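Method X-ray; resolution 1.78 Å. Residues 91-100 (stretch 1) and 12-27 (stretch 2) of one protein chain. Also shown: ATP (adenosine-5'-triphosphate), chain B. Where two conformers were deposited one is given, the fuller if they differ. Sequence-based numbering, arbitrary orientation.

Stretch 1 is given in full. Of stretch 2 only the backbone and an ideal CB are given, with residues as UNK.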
# COMPACT_ATOMS: atom_id res chain seq x y z
N LEU A 91 -9.64 -4.23 -6.42
CA LEU A 91 -10.24 -2.90 -6.52
C LEU A 91 -9.46 -2.00 -5.56
O LEU A 91 -9.32 -2.33 -4.38
CB LEU A 91 -11.75 -2.91 -6.19
CG LEU A 91 -12.62 -3.94 -6.95
CD1 LEU A 91 -14.09 -3.72 -6.64
CD2 LEU A 91 -12.37 -3.90 -8.46
N VAL A 92 -8.87 -0.93 -6.12
CA VAL A 92 -7.97 -0.03 -5.37
C VAL A 92 -8.57 1.36 -5.36
O VAL A 92 -8.67 2.00 -6.41
CB VAL A 92 -6.53 -0.05 -5.98
CG1 VAL A 92 -5.60 0.88 -5.22
CG2 VAL A 92 -5.95 -1.47 -6.01
N SER A 93 -9.01 1.84 -4.19
CA SER A 93 -9.66 3.14 -4.15
C SER A 93 -8.73 4.31 -4.44
O SER A 93 -7.52 4.22 -4.19
CB SER A 93 -10.37 3.37 -2.82
OG SER A 93 -9.46 3.66 -1.77
N TYR A 94 -9.30 5.40 -4.96
CA TYR A 94 -8.61 6.69 -5.07
C TYR A 94 -8.72 7.21 -3.63
O TYR A 94 -9.80 7.13 -3.04
CB TYR A 94 -9.33 7.63 -6.05
CG TYR A 94 -8.99 7.29 -7.49
CD1 TYR A 94 -9.67 6.28 -8.17
CD2 TYR A 94 -7.93 7.92 -8.13
CE1 TYR A 94 -9.33 5.94 -9.48
CE2 TYR A 94 -7.58 7.58 -9.44
CZ TYR A 94 -8.28 6.60 -10.11
OH TYR A 94 -7.95 6.24 -11.39
N PRO A 95 -7.61 7.64 -2.99
CA PRO A 95 -7.71 8.08 -1.59
C PRO A 95 -8.68 9.23 -1.38
O PRO A 95 -8.97 9.99 -2.32
CB PRO A 95 -6.27 8.50 -1.26
CG PRO A 95 -5.66 8.84 -2.60
CD PRO A 95 -6.23 7.79 -3.50
N CYS A 96 -9.20 9.33 -0.15
CA CYS A 96 -10.10 10.41 0.24
C CYS A 96 -9.73 10.86 1.65
O CYS A 96 -8.90 10.22 2.30
CB CYS A 96 -11.56 9.98 0.15
SG CYS A 96 -12.04 8.66 1.30
N GLU A 97 -10.32 11.97 2.11
CA GLU A 97 -10.08 12.43 3.47
C GLU A 97 -10.69 11.41 4.42
O GLU A 97 -11.78 10.91 4.18
CB GLU A 97 -10.71 13.82 3.69
CG GLU A 97 -10.17 14.87 2.73
CD GLU A 97 -10.94 16.18 2.68
OE1 GLU A 97 -10.86 16.86 1.64
OE2 GLU A 97 -11.60 16.53 3.69
N MET A 98 -9.95 11.06 5.49
CA MET A 98 -10.38 10.08 6.48
C MET A 98 -11.71 10.39 7.15
O MET A 98 -12.46 9.48 7.46
CB MET A 98 -9.31 9.90 7.56
CG MET A 98 -8.33 8.86 7.23
SD MET A 98 -7.40 8.34 8.67
CE MET A 98 -8.39 6.98 9.22
N ASP A 99 -12.01 11.68 7.35
CA ASP A 99 -13.25 12.11 7.98
C ASP A 99 -14.35 12.48 6.97
O ASP A 99 -15.37 13.06 7.35
CB ASP A 99 -12.97 13.24 8.98
CG ASP A 99 -12.33 14.49 8.41
OD1 ASP A 99 -12.15 14.56 7.17
OD2 ASP A 99 -12.01 15.40 9.19
N ASP A 100 -14.14 12.16 5.67
CA ASP A 100 -15.13 12.45 4.64
C ASP A 100 -16.04 11.23 4.50
O ASP A 100 -15.79 10.34 3.69
CB ASP A 100 -14.46 12.88 3.31
CG ASP A 100 -15.42 13.34 2.22
OD1 ASP A 100 -16.62 13.01 2.30
OD2 ASP A 100 -14.94 13.95 1.24
N UNK A 12 -6.61 6.05 -20.41
CA UNK A 12 -5.89 6.77 -19.35
C UNK A 12 -6.63 6.74 -17.99
O UNK A 12 -7.59 7.50 -17.78
CB UNK A 12 -5.67 8.22 -19.78
N UNK A 13 -6.15 5.87 -17.05
CA UNK A 13 -6.70 5.82 -15.70
C UNK A 13 -6.07 7.02 -14.96
O UNK A 13 -4.84 7.17 -15.00
CB UNK A 13 -6.40 4.49 -15.01
N UNK A 14 -6.89 7.90 -14.33
CA UNK A 14 -6.30 9.05 -13.63
C UNK A 14 -5.37 8.61 -12.51
O UNK A 14 -5.57 7.54 -11.91
CB UNK A 14 -7.40 9.95 -13.06
N UNK A 15 -4.34 9.41 -12.26
CA UNK A 15 -3.41 9.15 -11.18
C UNK A 15 -4.08 9.53 -9.89
O UNK A 15 -4.99 10.37 -9.88
CB UNK A 15 -2.10 9.91 -11.37
N UNK A 16 -3.60 8.95 -8.80
CA UNK A 16 -4.11 9.28 -7.49
C UNK A 16 -3.89 10.75 -7.19
O UNK A 16 -2.78 11.25 -7.43
CB UNK A 16 -3.45 8.41 -6.42
N UNK A 17 -4.89 11.42 -6.58
CA UNK A 17 -4.62 12.77 -6.05
C UNK A 17 -3.48 12.59 -5.02
O UNK A 17 -3.37 11.53 -4.39
CB UNK A 17 -5.86 13.40 -5.42
N UNK A 18 -2.61 13.60 -4.89
CA UNK A 18 -1.46 13.52 -3.98
C UNK A 18 -1.67 14.37 -2.73
O UNK A 18 -1.06 14.09 -1.70
CB UNK A 18 -0.18 13.96 -4.70
N UNK A 19 -2.50 15.43 -2.82
CA UNK A 19 -2.72 16.34 -1.71
C UNK A 19 -4.06 16.22 -0.99
O UNK A 19 -5.11 16.18 -1.64
CB UNK A 19 -2.57 17.77 -2.22
N UNK A 20 -4.02 16.22 0.34
CA UNK A 20 -5.19 16.21 1.22
C UNK A 20 -5.02 17.24 2.33
O UNK A 20 -3.90 17.44 2.79
CB UNK A 20 -5.41 14.82 1.81
N UNK A 21 -6.12 17.92 2.76
CA UNK A 21 -5.96 18.92 3.84
C UNK A 21 -5.44 18.33 5.15
O UNK A 21 -4.64 18.97 5.83
CB UNK A 21 -7.30 19.61 4.11
N UNK A 22 -5.90 17.10 5.48
CA UNK A 22 -5.52 16.41 6.71
C UNK A 22 -5.21 14.95 6.37
O UNK A 22 -4.75 14.67 5.26
CB UNK A 22 -6.63 16.51 7.76
N UNK A 23 -5.49 14.03 7.31
CA UNK A 23 -5.24 12.61 7.09
C UNK A 23 -6.09 12.02 5.98
O UNK A 23 -7.23 12.44 5.78
CB UNK A 23 -5.49 11.83 8.38
N UNK A 24 -5.51 11.07 5.23
CA UNK A 24 -6.18 10.44 4.10
C UNK A 24 -6.22 8.92 4.22
O UNK A 24 -5.42 8.33 4.97
CB UNK A 24 -5.48 10.84 2.80
N UNK A 25 -7.14 8.28 3.48
CA UNK A 25 -7.26 6.83 3.51
C UNK A 25 -7.56 6.28 2.12
O UNK A 25 -8.34 6.86 1.37
CB UNK A 25 -8.35 6.41 4.49
N UNK A 26 -6.92 5.16 1.83
CA UNK A 26 -7.12 4.38 0.61
C UNK A 26 -7.37 2.94 1.00
O UNK A 26 -6.97 2.52 2.09
CB UNK A 26 -5.92 4.49 -0.33
N UNK A 27 -8.06 2.19 0.13
CA UNK A 27 -8.37 0.79 0.42
C UNK A 27 -8.02 -0.09 -0.78
O UNK A 27 -8.05 0.37 -1.92
CB UNK A 27 -9.85 0.63 0.79
PG ATP B . 2.91 -2.33 -3.03
O1G ATP B . 2.56 -2.56 -1.60
O2G ATP B . 4.21 -1.58 -3.16
O3G ATP B . 3.03 -3.61 -3.80
PB ATP B . 1.42 -0.80 -4.97
O1B ATP B . 2.63 -0.18 -5.54
O2B ATP B . 0.92 -1.85 -5.93
O3B ATP B . 1.73 -1.44 -3.66
PA ATP B . 0.32 1.70 -4.24
O1A ATP B . 1.72 2.05 -3.89
O2A ATP B . -0.12 2.65 -5.35
O3A ATP B . 0.28 0.30 -4.75
O5' ATP B . -0.59 1.86 -2.93
C5' ATP B . -2.01 1.82 -3.15
C4' ATP B . -2.79 2.12 -1.89
O4' ATP B . -2.38 3.41 -1.35
C3' ATP B . -4.30 2.24 -2.12
O3' ATP B . -5.06 1.77 -1.01
C2' ATP B . -4.46 3.74 -2.32
O2' ATP B . -5.80 4.20 -2.18
C1' ATP B . -3.53 4.24 -1.24
N9 ATP B . -3.12 5.64 -1.31
C8 ATP B . -2.48 6.27 -2.35
N7 ATP B . -2.24 7.54 -2.13
C5 ATP B . -2.76 7.76 -0.86
C6 ATP B . -2.81 8.91 -0.04
N6 ATP B . -2.31 10.10 -0.38
N1 ATP B . -3.39 8.78 1.18
C2 ATP B . -3.88 7.59 1.54
N3 ATP B . -3.88 6.44 0.86
C4 ATP B . -3.31 6.60 -0.35

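Positions 12 and 15 meet little of stretch 1: no atom of it lies within 5.5 Å of either ideal CB, so many residues would serve. They are Ala 12 and Asp 15.

At 13 and 14 the visible feature is the hydroxyl of Tyr 94, 4.3 Å and 4.1 Å from the two ideal CB atoms. Tyr 94 OH donates a hydrogen bond to the backbone O of 14 (2.8 Å), which any residue could accept; phi of -61° at 14 also permits proline. The residues are Thr 13 and Pro 14, whose CD lies 3.3 Å from Tyr 94 OH.

At 16 the ideal CB stands 4.1 Å from Pro 95 CD, with Val 92, Tyr 94 and ATP nearby. A large apolar or aromatic side chain suits this space. Phe 16 turns its edge toward the face of Tyr 94 (planes at 77°), brings CZ to 3.8 Å from Val 92 CG1, and has ATP C8 over one face.

Position 17, with phi -60°, could be proline or a small apolar residue; Pro 17 places CD 4.0 Å from Tyr 94 CD2. Positions 18 and 19 have no neighbour in stretch 1 and are little constrained by it: Thr 18 and His 19.

At 20 CB points toward stretch 1, where Pro 95, Cys 96 and the aliphatic part of Glu 97 invite a broad apolar group. Phe 20 fits, its CE2 3.8 Å from Pro 95 CG and its CD1 3.9 Å from Glu 97 CG.

Position 21, phi -61°, tolerates proline or other compact residues; Pro 21 CG packs 3.5 Å from Glu 97 OE1. At 22 no atom is near CB, but it points toward stretch 1 and Asp 99 offers a negative charge farther out, suiting a long basic chain. Lys 22 NZ reaches Asp 99 OD2 at 2.6 Å, a salt bridge.

Beside Met 98, position 23 suits a small residue; Ser 23 is found, its backbone O accepting from Met 98 N (3.1 Å). At 24 CB points away overall and ATP N1 seeks a donor: Ser 24 OG supplies it at 2.6 Å.

Position 25 pairs with Cys 96 through two backbone hydrogen bonds, and its CB approaches Met 98 CG. A branched apolar residue suits; Ile 25 packs on both side chains.

At 26 an ideal CB would lie 1.9 Å from ATP O2', a clash, so glycine alone fits: Gly 26. At 27 the backbone N donates to Ser 93 OG (2.8 Å), and an apolar chain is acceptable; Ile 27 CG1 lies 3.5 Å from Ser 93 OG.

Stretch 2 (12-27) ATPDFPTHFPKSSIGI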
# COMPACT_ATOMS: atom_id res chain seq x y z
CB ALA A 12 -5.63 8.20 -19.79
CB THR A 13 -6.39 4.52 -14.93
OG1 THR A 13 -5.01 4.19 -15.04
CG2 THR A 13 -7.25 3.37 -15.32
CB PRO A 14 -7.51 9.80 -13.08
CG PRO A 14 -8.67 9.32 -13.87
CD PRO A 14 -8.36 7.90 -14.20
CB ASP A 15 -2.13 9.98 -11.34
CG ASP A 15 -1.22 9.46 -12.43
OD1 ASP A 15 -0.71 8.32 -12.28
OD2 ASP A 15 -0.99 10.20 -13.41
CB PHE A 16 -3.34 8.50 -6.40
CG PHE A 16 -3.56 7.01 -6.34
CD1 PHE A 16 -4.84 6.47 -6.43
CD2 PHE A 16 -2.50 6.14 -6.13
CE1 PHE A 16 -5.05 5.09 -6.33
CE2 PHE A 16 -2.70 4.76 -6.04
CZ PHE A 16 -3.98 4.24 -6.15
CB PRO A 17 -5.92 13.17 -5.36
CG PRO A 17 -6.69 11.92 -5.17
CD PRO A 17 -6.23 10.93 -6.17
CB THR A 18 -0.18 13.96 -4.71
OG1 THR A 18 -0.40 15.26 -5.27
CG2 THR A 18 0.25 12.98 -5.79
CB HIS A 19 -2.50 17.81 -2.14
CG HIS A 19 -2.48 18.75 -0.97
ND1 HIS A 19 -1.33 18.99 -0.25
CD2 HIS A 19 -3.51 19.41 -0.37
CE1 HIS A 19 -1.67 19.81 0.72
NE2 HIS A 19 -2.98 20.09 0.69
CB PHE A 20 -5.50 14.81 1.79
CG PHE A 20 -5.99 13.90 0.69
CD1 PHE A 20 -7.32 13.92 0.29
CD2 PHE A 20 -5.10 13.08 -0.01
CE1 PHE A 20 -7.76 13.11 -0.78
CE2 PHE A 20 -5.55 12.28 -1.08
CZ PHE A 20 -6.87 12.30 -1.45
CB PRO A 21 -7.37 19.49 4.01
CG PRO A 21 -8.28 18.45 3.44
CD PRO A 21 -7.53 17.83 2.31
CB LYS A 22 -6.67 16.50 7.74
CG LYS A 22 -7.01 17.93 8.19
CD LYS A 22 -8.32 17.96 8.97
CE LYS A 22 -9.54 18.07 8.08
NZ LYS A 22 -10.78 17.69 8.79
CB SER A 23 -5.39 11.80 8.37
OG SER A 23 -6.71 11.91 8.89
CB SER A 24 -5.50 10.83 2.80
OG SER A 24 -4.11 10.53 2.89
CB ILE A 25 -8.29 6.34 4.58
CG1 ILE A 25 -8.28 4.81 4.75
CG2 ILE A 25 -9.71 6.88 4.32
CD1 ILE A 25 -8.67 4.30 6.11
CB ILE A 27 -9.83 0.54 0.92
CG1 ILE A 27 -10.88 0.92 -0.17
CG2 ILE A 27 -10.10 1.24 2.27
CD1 ILE A 27 -12.34 0.45 0.11
O HOH W 1 -9.26 13.42 7.65
O HOH W 2 -10.42 5.61 -0.10
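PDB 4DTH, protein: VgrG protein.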